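Side-chain contacts in DNA gyrase, B subunit, truncated (Myxococcus xanthus, PDB 3CWV), which probably takes part, as a type II topoisomerase subunit, in the ATP-dependent breakage, passage and rejoining of double-stranded DNA: residues A[20-25]-A[85-90]; A[34-39]-A[171-176]; A[122-127]-A[141-146]; A[271-276]-A[291-296]. All coordinates share one frame; numbering follows the deposited sequence.

The four contacts illustrate how side-chain pairings of different kinds join elements within each of two α/β parts of a chain. Interactions 1, 2 and 3 belong to the part built on the eight-stranded mixed sheet, consistent with the GHKL ATPase fold of GyrB; interaction 4 lies in the S5-like part. Interactions 1 and 2 touch: O of Y22 lies 3.4 Å from CZ of F37, and helix 20-23 leads into helix 28-47. Interaction 3 is nested in the loop closed by interaction 2, their centres about 23 Å apart. Interactions 3 and 4 lie on opposite sides of the chain's centre, about 52 Å apart, centre to centre.

Interaction 1: A[20-25]-A[85-90]; sequences GMYCGD and AGFLGR
Y22 and F87 show how two aromatic rings can join a short helix to a distant loop through an oblique contact. The helix begins at G20, whose carbonyl O receives a weak hydrogen bond from N of G24. At Y22 the ring lies beside the backbone N and anti to the carbonyl carbon (chi1 -71°), a setting that directs the ring toward the loop, its CD2-CE2 side leading. CE2 of Y22 comes to 3.8 Å from CZ of F87, and CD2 of Y22 to 3.9 Å from the same atom. Seen from F87, the tyrosine arrives at the ring edge, near its plane; seen from Y22, the approach is oblique. The planes stand at 42°, with centroids 6.0 Å apart. One face of the F87 ring is covered by its own neighbour, CG of L88, 3.6 Å above the ring centre. C23 then turns its side chain to L34 and F37 of helix 28-47. G24 leaves the helix with positive phi, where a side chain would press on the carbonyl O of C23, and D25 uses OD1 to accept hydrogen bonds from the N atoms of G27 and G30. Two helices line the aromatic pair, within the part of the chain consistent with the GHKL ATPase fold of GyrB: V104 of helix 102-107 touches both rings, and on helix 11-17 V15 meets Y22 and I11 meets F87.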
loop_
_atom_site.group_PDB
_atom_site.type_symbol
_atom_site.label_atom_id
_atom_site.label_comp_id
_atom_site.label_asym_id
_atom_site.label_seq_id
_atom_site.Cartn_x
_atom_site.Cartn_y
_atom_site.Cartn_z
ATOM N N GLY A 20 -1.754 -13.804 17.532
ATOM C CA GLY A 20 -2.437 -14.111 16.282
ATOM C C GLY A 20 -3.710 -13.304 16.078
ATOM O O GLY A 20 -4.184 -13.199 14.956
ATOM N N MET A 21 -4.287 -12.740 17.146
ATOM C CA MET A 21 -5.501 -11.888 16.997
ATOM C C MET A 21 -5.166 -10.555 16.334
ATOM O O MET A 21 -6.047 -9.840 15.792
ATOM C CB MET A 21 -6.180 -11.614 18.336
ATOM C CG MET A 21 -6.634 -12.869 19.095
ATOM S SD MET A 21 -7.991 -12.576 20.274
ATOM C CE MET A 21 -9.176 -12.443 18.964
ATOM N N TYR A 22 -3.878 -10.234 16.349
ATOM C CA TYR A 22 -3.411 -8.955 15.839
ATOM C C TYR A 22 -2.609 -9.054 14.553
ATOM O O TYR A 22 -2.683 -8.149 13.730
ATOM C CB TYR A 22 -2.594 -8.247 16.926
ATOM C CG TYR A 22 -3.459 -7.765 18.057
ATOM C CD1 TYR A 22 -3.525 -8.446 19.256
ATOM C CD2 TYR A 22 -4.233 -6.614 17.912
ATOM C CE1 TYR A 22 -4.344 -7.989 20.296
ATOM C CE2 TYR A 22 -5.026 -6.153 18.928
ATOM C CZ TYR A 22 -5.081 -6.832 20.104
ATOM O OH TYR A 22 -5.871 -6.329 21.098
ATOM N N CYS A 23 -1.815 -10.112 14.385
ATOM C CA CYS A 23 -1.036 -10.235 13.167
ATOM C C CYS A 23 -1.500 -11.406 12.287
ATOM O O CYS A 23 -0.862 -11.729 11.293
ATOM C CB CYS A 23 0.484 -10.286 13.482
ATOM S SG CYS A 23 0.994 -11.656 14.519
ATOM N N GLY A 24 -2.646 -12.000 12.625
ATOM C CA GLY A 24 -3.264 -13.017 11.752
ATOM C C GLY A 24 -3.002 -14.443 12.236
ATOM O O GLY A 24 -3.913 -15.266 12.353
ATOM N N ASP A 25 -1.732 -14.725 12.499
ATOM C CA ASP A 25 -1.306 -15.990 13.081
ATOM C C ASP A 25 0.122 -15.791 13.573
ATOM O O ASP A 25 0.655 -14.683 13.480
ATOM C CB ASP A 25 -1.409 -17.164 12.077
ATOM C CG ASP A 25 -0.546 -17.000 10.802
ATOM O OD1 ASP A 25 0.648 -16.603 10.802
ATOM O OD2 ASP A 25 -1.075 -17.349 9.750
ATOM N N ALA A 85 -0.464 4.694 21.788
ATOM C CA ALA A 85 -1.274 5.873 21.471
ATOM C C ALA A 85 -1.840 5.832 20.044
ATOM O O ALA A 85 -1.113 5.576 19.074
ATOM C CB ALA A 85 -0.442 7.192 21.703
ATOM N N GLY A 86 -3.145 6.089 19.901
ATOM C CA GLY A 86 -3.776 6.156 18.597
ATOM C C GLY A 86 -4.197 4.809 18.014
ATOM O O GLY A 86 -4.861 4.746 16.983
ATOM N N PHE A 87 -3.768 3.751 18.663
ATOM C CA PHE A 87 -4.036 2.381 18.201
ATOM C C PHE A 87 -5.548 2.099 18.164
ATOM O O PHE A 87 -6.267 2.417 19.123
ATOM C CB PHE A 87 -3.320 1.391 19.126
ATOM C CG PHE A 87 -3.438 -0.062 18.700
ATOM C CD1 PHE A 87 -3.116 -0.457 17.401
ATOM C CD2 PHE A 87 -3.837 -1.017 19.608
ATOM C CE1 PHE A 87 -3.200 -1.818 17.004
ATOM C CE2 PHE A 87 -3.947 -2.366 19.218
ATOM C CZ PHE A 87 -3.617 -2.748 17.912
ATOM N N LEU A 88 -6.004 1.541 17.042
ATOM C CA LEU A 88 -7.408 1.236 16.808
ATOM C C LEU A 88 -8.301 2.473 16.996
ATOM O O LEU A 88 -9.371 2.376 17.604
ATOM C CB LEU A 88 -7.856 0.091 17.722
ATOM C CG LEU A 88 -7.058 -1.224 17.586
ATOM C CD1 LEU A 88 -7.602 -2.263 18.557
ATOM C CD2 LEU A 88 -7.127 -1.745 16.179
ATOM N N GLY A 89 -7.834 3.635 16.512
ATOM C CA GLY A 89 -8.596 4.891 16.600
ATOM C C GLY A 89 -8.644 5.623 17.934
ATOM O O GLY A 89 -9.261 6.692 18.033
ATOM N N ARG A 90 -7.987 5.089 18.950
ATOM C CA ARG A 90 -8.086 5.667 20.286
ATOM C C ARG A 90 -6.796 6.320 20.803
ATOM O O ARG A 90 -5.824 5.633 21.091
ATOM C CB ARG A 90 -8.553 4.608 21.279
ATOM C CG ARG A 90 -9.997 4.158 21.075
ATOM C CD ARG A 90 -10.371 3.047 22.057
ATOM N NE ARG A 90 -10.289 3.480 23.451
ATOM C CZ ARG A 90 -9.366 3.067 24.316
ATOM N NH1 ARG A 90 -8.441 2.191 23.943
ATOM N NH2 ARG A 90 -9.378 3.520 25.563
#

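Interaction 2: A[34-39]-A[171-176]; sequences LVYFLL and RARLSR
V35 and L174 reach toward each other tip to tip, CG1 of V35 lying 3.9 Å from CD2 of L174. That same leucine methyl also meets the ring of Y36, CE1 of Y36 being 3.9 Å from CD2 of L174, so one branch serves two neighbours on the facing helix. The tyrosine continues past the leucine to R173, crossing it at about a right angle. Its OH comes to 3.1 Å from CD of R173, the methylene lying at the ring's edge, near its plane. What joins the polar ends is a water: it lies 3.1 Å from OH of Y36 and accepts a hydrogen bond of 2.7 Å from NH1 of R173. The arginine chain, bent at chi3 (60°), carries the guanidinium round to this water.

In the next shell, NH2 of R173 forms a salt bridge with E28, at the start of the helix that bears Y36, so NH1 and NH2 each have a partner. The Y36 ring is further engaged by R177, in a cation-pi contact, and by H33, edge-to-face. Segments 34-39 and 171-176 run nearly parallel, 18° apart in direction, with axes 11.4 Å apart at their closest. L38 rests on strand 151-159 and L174 on strand 189-194, a layer of helices packed on a mixed sheet, as in the α/β sandwich of GHKL ATPases.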
loop_
_atom_site.group_PDB
_atom_site.type_symbol
_atom_site.label_atom_id
_atom_site.label_comp_id
_atom_site.label_asym_id
_atom_site.label_seq_id
_atom_site.Cartn_x
_atom_site.Cartn_y
_atom_site.Cartn_z
ATOM N N LEU A 34 4.133 -8.366 10.154
ATOM C CA LEU A 34 4.871 -7.390 10.942
ATOM C C LEU A 34 5.561 -6.380 10.047
ATOM O O LEU A 34 5.620 -5.179 10.364
ATOM C CB LEU A 34 5.901 -8.094 11.839
ATOM C CG LEU A 34 5.391 -9.171 12.801
ATOM C CD1 LEU A 34 6.607 -9.607 13.632
ATOM C CD2 LEU A 34 4.271 -8.670 13.726
ATOM N N VAL A 35 6.108 -6.855 8.941
ATOM C CA VAL A 35 6.735 -5.976 7.954
ATOM C C VAL A 35 5.702 -5.161 7.188
ATOM O O VAL A 35 5.905 -3.953 6.958
ATOM C CB VAL A 35 7.560 -6.781 6.914
ATOM C CG1 VAL A 35 8.260 -5.814 5.968
ATOM C CG2 VAL A 35 8.603 -7.624 7.642
ATOM N N TYR A 36 4.606 -5.806 6.787
ATOM C CA TYR A 36 3.548 -5.103 6.035
ATOM C C TYR A 36 2.963 -3.957 6.876
ATOM O O TYR A 36 2.612 -2.903 6.324
ATOM C CB TYR A 36 2.423 -6.063 5.625
ATOM C CG TYR A 36 2.864 -7.208 4.708
ATOM C CD1 TYR A 36 3.974 -7.088 3.861
ATOM C CD2 TYR A 36 2.139 -8.401 4.675
ATOM C CE1 TYR A 36 4.352 -8.155 3.006
ATOM C CE2 TYR A 36 2.521 -9.468 3.847
ATOM C CZ TYR A 36 3.612 -9.329 3.024
ATOM O OH TYR A 36 3.977 -10.374 2.222
ATOM N N PHE A 37 2.847 -4.158 8.193
ATOM C CA PHE A 37 2.351 -3.075 9.073
ATOM C C PHE A 37 3.272 -1.845 9.000
ATOM O O PHE A 37 2.803 -0.687 8.977
ATOM C CB PHE A 37 2.206 -3.519 10.547
ATOM C CG PHE A 37 1.197 -4.650 10.791
ATOM C CD1 PHE A 37 0.110 -4.842 9.953
ATOM C CD2 PHE A 37 1.341 -5.474 11.909
ATOM C CE1 PHE A 37 -0.846 -5.878 10.221
ATOM C CE2 PHE A 37 0.418 -6.492 12.179
ATOM C CZ PHE A 37 -0.677 -6.693 11.333
ATOM N N LEU A 38 4.586 -2.073 9.027
ATOM C CA LEU A 38 5.553 -0.957 8.828
ATOM C C LEU A 38 5.407 -0.256 7.473
ATOM O O LEU A 38 5.339 0.980 7.397
ATOM C CB LEU A 38 7.004 -1.414 9.039
ATOM C CG LEU A 38 7.598 -1.291 10.432
ATOM C CD1 LEU A 38 8.982 -1.928 10.421
ATOM C CD2 LEU A 38 7.705 0.212 10.885
ATOM N N LEU A 39 5.421 -1.018 6.389
ATOM C CA LEU A 39 5.155 -0.463 5.054
ATOM C C LEU A 39 3.843 0.335 4.965
ATOM O O LEU A 39 3.789 1.384 4.295
ATOM C CB LEU A 39 5.153 -1.590 3.988
ATOM C CG LEU A 39 6.558 -2.189 3.786
ATOM C CD1 LEU A 39 6.482 -3.469 2.924
ATOM C CD2 LEU A 39 7.466 -1.173 3.149
ATOM N N ARG A 171 12.340 -12.870 0.902
ATOM C CA ARG A 171 12.816 -11.627 0.272
ATOM C C ARG A 171 12.037 -11.225 -0.975
ATOM O O ARG A 171 11.771 -10.030 -1.201
ATOM C CB ARG A 171 14.294 -11.714 -0.104
ATOM C CG ARG A 171 15.233 -11.071 0.862
ATOM C CD ARG A 171 15.378 -11.910 2.080
ATOM N NE ARG A 171 16.712 -11.777 2.655
ATOM C CZ ARG A 171 17.113 -12.409 3.754
ATOM N NH1 ARG A 171 18.347 -12.225 4.214
ATOM N NH2 ARG A 171 16.276 -13.228 4.390
ATOM N N ALA A 172 11.680 -12.221 -1.783
ATOM C CA ALA A 172 10.929 -11.979 -3.017
ATOM C C ALA A 172 9.565 -11.357 -2.767
ATOM O O ALA A 172 9.150 -10.435 -3.493
ATOM C CB ALA A 172 10.773 -13.288 -3.830
ATOM N N ARG A 173 8.823 -11.866 -1.783
ATOM C CA ARG A 173 7.503 -11.273 -1.528
ATOM C C ARG A 173 7.580 -9.874 -0.887
ATOM O O ARG A 173 6.749 -9.021 -1.170
ATOM C CB ARG A 173 6.582 -12.225 -0.747
ATOM C CG ARG A 173 6.493 -12.003 0.714
ATOM C CD ARG A 173 5.427 -12.901 1.307
ATOM N NE ARG A 173 5.750 -14.304 1.069
ATOM C CZ ARG A 173 5.309 -15.316 1.814
ATOM N NH1 ARG A 173 4.492 -15.089 2.837
ATOM N NH2 ARG A 173 5.692 -16.554 1.532
ATOM N N LEU A 174 8.582 -9.643 -0.045
ATOM C CA LEU A 174 8.850 -8.302 0.487
ATOM C C LEU A 174 9.219 -7.302 -0.622
ATOM O O LEU A 174 8.675 -6.188 -0.643
ATOM C CB LEU A 174 9.907 -8.336 1.607
ATOM C CG LEU A 174 9.555 -9.126 2.885
ATOM C CD1 LEU A 174 10.656 -8.900 3.891
ATOM C CD2 LEU A 174 8.158 -8.746 3.471
ATOM N N SER A 175 10.103 -7.688 -1.556
ATOM C CA SER A 175 10.415 -6.833 -2.727
ATOM C C SER A 175 9.194 -6.543 -3.570
ATOM O O SER A 175 9.004 -5.406 -4.006
ATOM C CB SER A 175 11.505 -7.415 -3.654
ATOM O OG SER A 175 12.514 -8.048 -2.910
ATOM N N ARG A 176 8.360 -7.556 -3.815
ATOM C CA ARG A 176 7.103 -7.326 -4.533
ATOM C C ARG A 176 6.193 -6.317 -3.830
ATOM O O ARG A 176 5.560 -5.515 -4.488
ATOM C CB ARG A 176 6.340 -8.631 -4.778
ATOM C CG ARG A 176 6.863 -9.435 -5.969
ATOM C CD ARG A 176 5.921 -10.567 -6.330
ATOM N NE ARG A 176 5.853 -11.569 -5.268
ATOM C CZ ARG A 176 6.722 -12.569 -5.125
ATOM N NH1 ARG A 176 7.728 -12.700 -5.977
ATOM N NH2 ARG A 176 6.584 -13.431 -4.128
HETATM O O HOH W 1 2.790 -13.033 3.299
#

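Interaction 3: A[122-127]-A[141-146]; sequences QWRVMG and PMEPMP
E143 meets Q122 through its backbone and R124 through its carboxylate, tying a proline-rich connection to the middle strand of an antiparallel β-meander (109-118, 121-128, 131-139). The two strand residues approach it differently. Q122 is fully extended, with CG anti to its own N (chi1 179°), and holds its amide out to the connection; N of E143 donates to OE1 of Q122 at 2.8 Å, nearly straight on to the amide C=O. The aliphatic root of the glutamine is used as well, CB of Q122 lying 3.8 Å from CG of M142. R124, two residues on, crosses E143 at about a right angle, and the guanidinium and carboxylate planes stand 58° apart. NH2 of R124 forms a salt bridge of 3.0 Å with OE1 of E143; the oxygen sits in the guanidinium plane, yet is approached from well above the carboxylate plane. The arginine has a stronger partner in D115, whose OD1 takes NE of R124 and also a hydrogen bond from NE2 of Q122. With an alanine in place of E143, NH2 of R124 would probably be left without this carboxylate, and a nearby water without its acceptor. That water bridges the glutamate and glutamine side chains: it donates to OE1 of E143 and accepts from NE2 of Q122 at 3.0 Å.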
loop_
_atom_site.group_PDB
_atom_site.type_symbol
_atom_site.label_atom_id
_atom_site.label_comp_id
_atom_site.label_asym_id
_atom_site.label_seq_id
_atom_site.Cartn_x
_atom_site.Cartn_y
_atom_site.Cartn_z
ATOM N N GLN A 122 19.517 13.813 16.636
ATOM C CA GLN A 122 18.999 12.452 16.563
ATOM C C GLN A 122 18.625 11.943 17.963
ATOM O O GLN A 122 19.362 12.136 18.952
ATOM C CB GLN A 122 20.069 11.551 15.915
ATOM C CG GLN A 122 19.697 10.066 15.776
ATOM C CD GLN A 122 20.794 9.235 15.170
ATOM O OE1 GLN A 122 21.831 9.761 14.739
ATOM N NE2 GLN A 122 20.586 7.912 15.122
ATOM N N TRP A 123 17.483 11.264 18.044
ATOM C CA TRP A 123 17.036 10.667 19.290
ATOM C C TRP A 123 16.828 9.174 19.050
ATOM O O TRP A 123 16.403 8.794 17.966
ATOM C CB TRP A 123 15.709 11.306 19.701
ATOM C CG TRP A 123 15.333 10.990 21.100
ATOM C CD1 TRP A 123 14.448 10.018 21.540
ATOM C CD2 TRP A 123 15.848 11.632 22.270
ATOM N NE1 TRP A 123 14.403 10.030 22.923
ATOM C CE2 TRP A 123 15.255 11.009 23.387
ATOM C CE3 TRP A 123 16.759 12.688 22.475
ATOM C CZ2 TRP A 123 15.538 11.410 24.705
ATOM C CZ3 TRP A 123 17.053 13.077 23.781
ATOM C CH2 TRP A 123 16.438 12.442 24.882
ATOM N N ARG A 124 17.091 8.358 20.065
ATOM C CA ARG A 124 17.022 6.899 19.945
ATOM C C ARG A 124 16.230 6.284 21.106
ATOM O O ARG A 124 16.536 6.551 22.276
ATOM C CB ARG A 124 18.438 6.304 19.911
ATOM C CG ARG A 124 18.496 4.750 19.737
ATOM C CD ARG A 124 19.949 4.292 19.604
ATOM N NE ARG A 124 20.491 4.728 18.317
ATOM C CZ ARG A 124 21.772 4.746 17.984
ATOM N NH1 ARG A 124 22.698 4.375 18.854
ATOM N NH2 ARG A 124 22.122 5.177 16.785
ATOM N N VAL A 125 15.266 5.412 20.776
ATOM C CA VAL A 125 14.462 4.684 21.767
ATOM C C VAL A 125 14.714 3.182 21.584
ATOM O O VAL A 125 14.552 2.678 20.478
ATOM C CB VAL A 125 12.947 4.924 21.539
ATOM C CG1 VAL A 125 12.073 4.155 22.620
ATOM C CG2 VAL A 125 12.633 6.423 21.489
ATOM N N MET A 126 15.149 2.500 22.642
ATOM C CA MET A 126 15.418 1.064 22.587
ATOM C C MET A 126 14.165 0.350 23.053
ATOM O O MET A 126 13.399 0.897 23.843
ATOM C CB MET A 126 16.609 0.666 23.495
ATOM C CG MET A 126 18.005 1.313 23.049
ATOM S SD MET A 126 18.493 1.125 21.344
ATOM C CE MET A 126 18.707 -0.642 21.288
ATOM N N GLY A 127 13.960 -0.874 22.560
ATOM C CA GLY A 127 12.815 -1.664 22.995
ATOM C C GLY A 127 13.294 -3.062 23.392
ATOM O O GLY A 127 14.222 -3.596 22.781
ATOM N N PRO A 141 27.708 12.269 18.562
ATOM C CA PRO A 141 27.176 13.120 17.507
ATOM C C PRO A 141 26.143 12.329 16.681
ATOM O O PRO A 141 26.127 11.101 16.734
ATOM C CB PRO A 141 28.414 13.416 16.656
ATOM C CG PRO A 141 29.221 12.153 16.782
ATOM C CD PRO A 141 29.050 11.751 18.227
ATOM N N MET A 142 25.306 13.066 15.956
ATOM C CA MET A 142 24.320 12.560 15.013
ATOM C C MET A 142 24.974 11.609 14.009
ATOM O O MET A 142 26.029 11.911 13.433
ATOM C CB MET A 142 23.699 13.756 14.268
ATOM C CG MET A 142 22.347 13.498 13.638
ATOM S SD MET A 142 21.794 14.730 12.431
ATOM C CE MET A 142 22.450 14.110 10.882
ATOM N N GLU A 143 24.353 10.455 13.798
ATOM C CA GLU A 143 24.850 9.496 12.823
ATOM C C GLU A 143 24.156 9.733 11.486
ATOM O O GLU A 143 23.083 10.346 11.452
ATOM C CB GLU A 143 24.676 8.085 13.387
ATOM C CG GLU A 143 25.424 7.947 14.714
ATOM C CD GLU A 143 25.226 6.610 15.396
ATOM O OE1 GLU A 143 24.378 5.821 14.917
ATOM O OE2 GLU A 143 25.916 6.357 16.418
ATOM N N PRO A 144 24.763 9.283 10.366
ATOM C CA PRO A 144 24.191 9.679 9.080
ATOM C C PRO A 144 22.800 9.089 8.821
ATOM O O PRO A 144 22.546 7.921 9.144
ATOM C CB PRO A 144 25.193 9.127 8.048
ATOM C CG PRO A 144 26.416 8.734 8.822
ATOM C CD PRO A 144 25.949 8.423 10.203
ATOM N N MET A 145 21.924 9.907 8.248
ATOM C CA MET A 145 20.588 9.482 7.845
ATOM C C MET A 145 20.750 8.569 6.641
ATOM O O MET A 145 21.535 8.892 5.760
ATOM C CB MET A 145 19.754 10.696 7.422
ATOM C CG MET A 145 19.549 11.729 8.507
ATOM S SD MET A 145 18.573 13.148 8.005
ATOM C CE MET A 145 16.947 12.420 7.793
ATOM N N PRO A 146 20.022 7.422 6.600
ATOM C CA PRO A 146 20.030 6.542 5.431
ATOM C C PRO A 146 19.730 7.263 4.113
ATOM O O PRO A 146 20.335 6.945 3.088
ATOM C CB PRO A 146 18.913 5.538 5.752
ATOM C CG PRO A 146 18.926 5.464 7.225
ATOM C CD PRO A 146 19.203 6.860 7.691
HETATM O O HOH W 2 22.155 5.818 13.710
#

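Interaction 4: A[271-276]-A[291-296]; sequences GVTQAL and FPWARV
W293 lays its indole against T273, and the ring can be followed outward from CB. The first step sets the direction: CG stands opposite the backbone N (chi1 -178°), sending the bicyclic ring across to helix 267-284. At the fusion bond CD2 and CE2 come within reach of CG2 of T273, CE2 at 3.8 Å. Beyond it, CE3 of W293 lies 3.7 Å from CB of T273, whereas CZ2 and CH2 both approach the threonine methyl. CG2 of T273 thus sits over the six-membered ring, 3.5 Å from its centroid and only 6° off the normal, a CH-pi contact with the methyl squarely on the face. Both residues belong to the S5-like part of the chain, consistent with the transducer domain of GyrB, in which short helix 293-296, with P292 at its N-cap, leads into strand 300-307 and here packs on the long helix 267-284. At the rim of the ring CZ3 of W293 meets CD2 of L276 at 3.8 Å, near the ring plane. With an alanine in place of W293, a gap would probably open beneath the T273 methyl, and CD2 of L276 would lose the ring edge it meets at CZ3. The same leucine methyl also touches CG1 of V296 at 3.8 Å, the two aliphatic chains sliding past each other in opposite directions. Outside the two segments, R277 and L300 touch W293, while L243 and W245 of strand 237-245 meet L276.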
loop_
_atom_site.group_PDB
_atom_site.type_symbol
_atom_site.label_atom_id
_atom_site.label_comp_id
_atom_site.label_asym_id
_atom_site.label_seq_id
_atom_site.Cartn_x
_atom_site.Cartn_y
_atom_site.Cartn_z
ATOM N N GLY A 271 -17.707 0.688 -10.109
ATOM C CA GLY A 271 -17.806 1.977 -10.790
ATOM C C GLY A 271 -17.104 1.954 -12.148
ATOM O O GLY A 271 -17.620 2.485 -13.155
ATOM N N VAL A 272 -15.925 1.340 -12.180
ATOM C CA VAL A 272 -15.099 1.326 -13.382
ATOM C C VAL A 272 -15.695 0.394 -14.418
ATOM O O VAL A 272 -15.825 0.761 -15.569
ATOM C CB VAL A 272 -13.612 0.954 -13.097
ATOM C CG1 VAL A 272 -12.793 0.838 -14.435
ATOM C CG2 VAL A 272 -12.960 2.002 -12.173
ATOM N N THR A 273 -16.050 -0.818 -14.019
ATOM C CA THR A 273 -16.507 -1.783 -14.989
ATOM C C THR A 273 -17.875 -1.377 -15.545
ATOM O O THR A 273 -18.147 -1.572 -16.734
ATOM C CB THR A 273 -16.572 -3.194 -14.416
ATOM O OG1 THR A 273 -17.529 -3.228 -13.355
ATOM C CG2 THR A 273 -15.201 -3.629 -13.889
ATOM N N GLN A 274 -18.715 -0.780 -14.704
ATOM C CA GLN A 274 -20.014 -0.302 -15.162
ATOM C C GLN A 274 -19.862 0.837 -16.156
ATOM O O GLN A 274 -20.594 0.900 -17.160
ATOM C CB GLN A 274 -20.914 0.096 -13.983
ATOM C CG GLN A 274 -21.440 -1.134 -13.199
ATOM C CD GLN A 274 -22.338 -2.050 -14.051
ATOM O OE1 GLN A 274 -21.929 -3.139 -14.476
ATOM N NE2 GLN A 274 -23.555 -1.591 -14.316
ATOM N N ALA A 275 -18.914 1.731 -15.885
ATOM C CA ALA A 275 -18.613 2.840 -16.787
ATOM C C ALA A 275 -18.114 2.341 -18.150
ATOM O O ALA A 275 -18.527 2.860 -19.184
ATOM C CB ALA A 275 -17.589 3.788 -16.147
ATOM N N LEU A 276 -17.245 1.325 -18.147
ATOM C CA LEU A 276 -16.676 0.781 -19.392
ATOM C C LEU A 276 -17.700 -0.028 -20.202
ATOM O O LEU A 276 -17.858 0.181 -21.416
ATOM C CB LEU A 276 -15.451 -0.096 -19.100
ATOM C CG LEU A 276 -14.717 -0.755 -20.284
ATOM C CD1 LEU A 276 -14.311 0.246 -21.371
ATOM C CD2 LEU A 276 -13.514 -1.525 -19.804
ATOM N N PHE A 291 -22.351 -6.634 -23.526
ATOM C CA PHE A 291 -20.956 -6.609 -23.125
ATOM C C PHE A 291 -20.746 -7.105 -21.698
ATOM O O PHE A 291 -20.470 -6.306 -20.805
ATOM C CB PHE A 291 -20.395 -5.197 -23.301
ATOM C CG PHE A 291 -20.347 -4.759 -24.732
ATOM C CD1 PHE A 291 -19.292 -5.141 -25.552
ATOM C CD2 PHE A 291 -21.369 -3.990 -25.274
ATOM C CE1 PHE A 291 -19.249 -4.750 -26.888
ATOM C CE2 PHE A 291 -21.334 -3.598 -26.616
ATOM C CZ PHE A 291 -20.275 -3.984 -27.422
ATOM N N PRO A 292 -20.842 -8.430 -21.484
ATOM C CA PRO A 292 -20.607 -8.937 -20.144
ATOM C C PRO A 292 -19.143 -8.720 -19.790
ATOM O O PRO A 292 -18.301 -8.651 -20.689
ATOM C CB PRO A 292 -20.913 -10.436 -20.269
ATOM C CG PRO A 292 -20.694 -10.752 -21.677
ATOM C CD PRO A 292 -21.120 -9.522 -22.434
ATOM N N TRP A 293 -18.849 -8.599 -18.500
ATOM C CA TRP A 293 -17.501 -8.266 -18.069
ATOM C C TRP A 293 -16.496 -9.344 -18.454
ATOM O O TRP A 293 -15.375 -9.026 -18.858
ATOM C CB TRP A 293 -17.425 -7.953 -16.561
ATOM C CG TRP A 293 -16.040 -7.568 -16.197
ATOM C CD1 TRP A 293 -15.134 -8.315 -15.498
ATOM C CD2 TRP A 293 -15.361 -6.376 -16.595
ATOM N NE1 TRP A 293 -13.938 -7.646 -15.412
ATOM C CE2 TRP A 293 -14.046 -6.452 -16.077
ATOM C CE3 TRP A 293 -15.737 -5.244 -17.330
ATOM C CZ2 TRP A 293 -13.108 -5.432 -16.261
ATOM C CZ3 TRP A 293 -14.798 -4.229 -17.514
ATOM C CH2 TRP A 293 -13.501 -4.334 -16.985
ATOM N N ALA A 294 -16.906 -10.606 -18.354
ATOM C CA ALA A 294 -16.057 -11.732 -18.737
ATOM C C ALA A 294 -15.528 -11.624 -20.174
ATOM O O ALA A 294 -14.411 -12.064 -20.456
ATOM C CB ALA A 294 -16.798 -13.043 -18.546
ATOM N N ARG A 295 -16.333 -11.054 -21.071
ATOM C CA ARG A 295 -15.926 -10.855 -22.463
ATOM C C ARG A 295 -15.040 -9.622 -22.588
ATOM O O ARG A 295 -13.927 -9.694 -23.118
ATOM C CB ARG A 295 -17.150 -10.735 -23.387
ATOM C CG ARG A 295 -17.714 -12.077 -23.864
ATOM N N VAL A 296 -15.536 -8.493 -22.084
ATOM C CA VAL A 296 -14.794 -7.233 -22.112
ATOM C C VAL A 296 -13.388 -7.395 -21.532
ATOM O O VAL A 296 -12.435 -6.821 -22.053
ATOM C CB VAL A 296 -15.551 -6.113 -21.372
ATOM C CG1 VAL A 296 -14.729 -4.826 -21.331
ATOM C CG2 VAL A 296 -16.883 -5.851 -22.039
#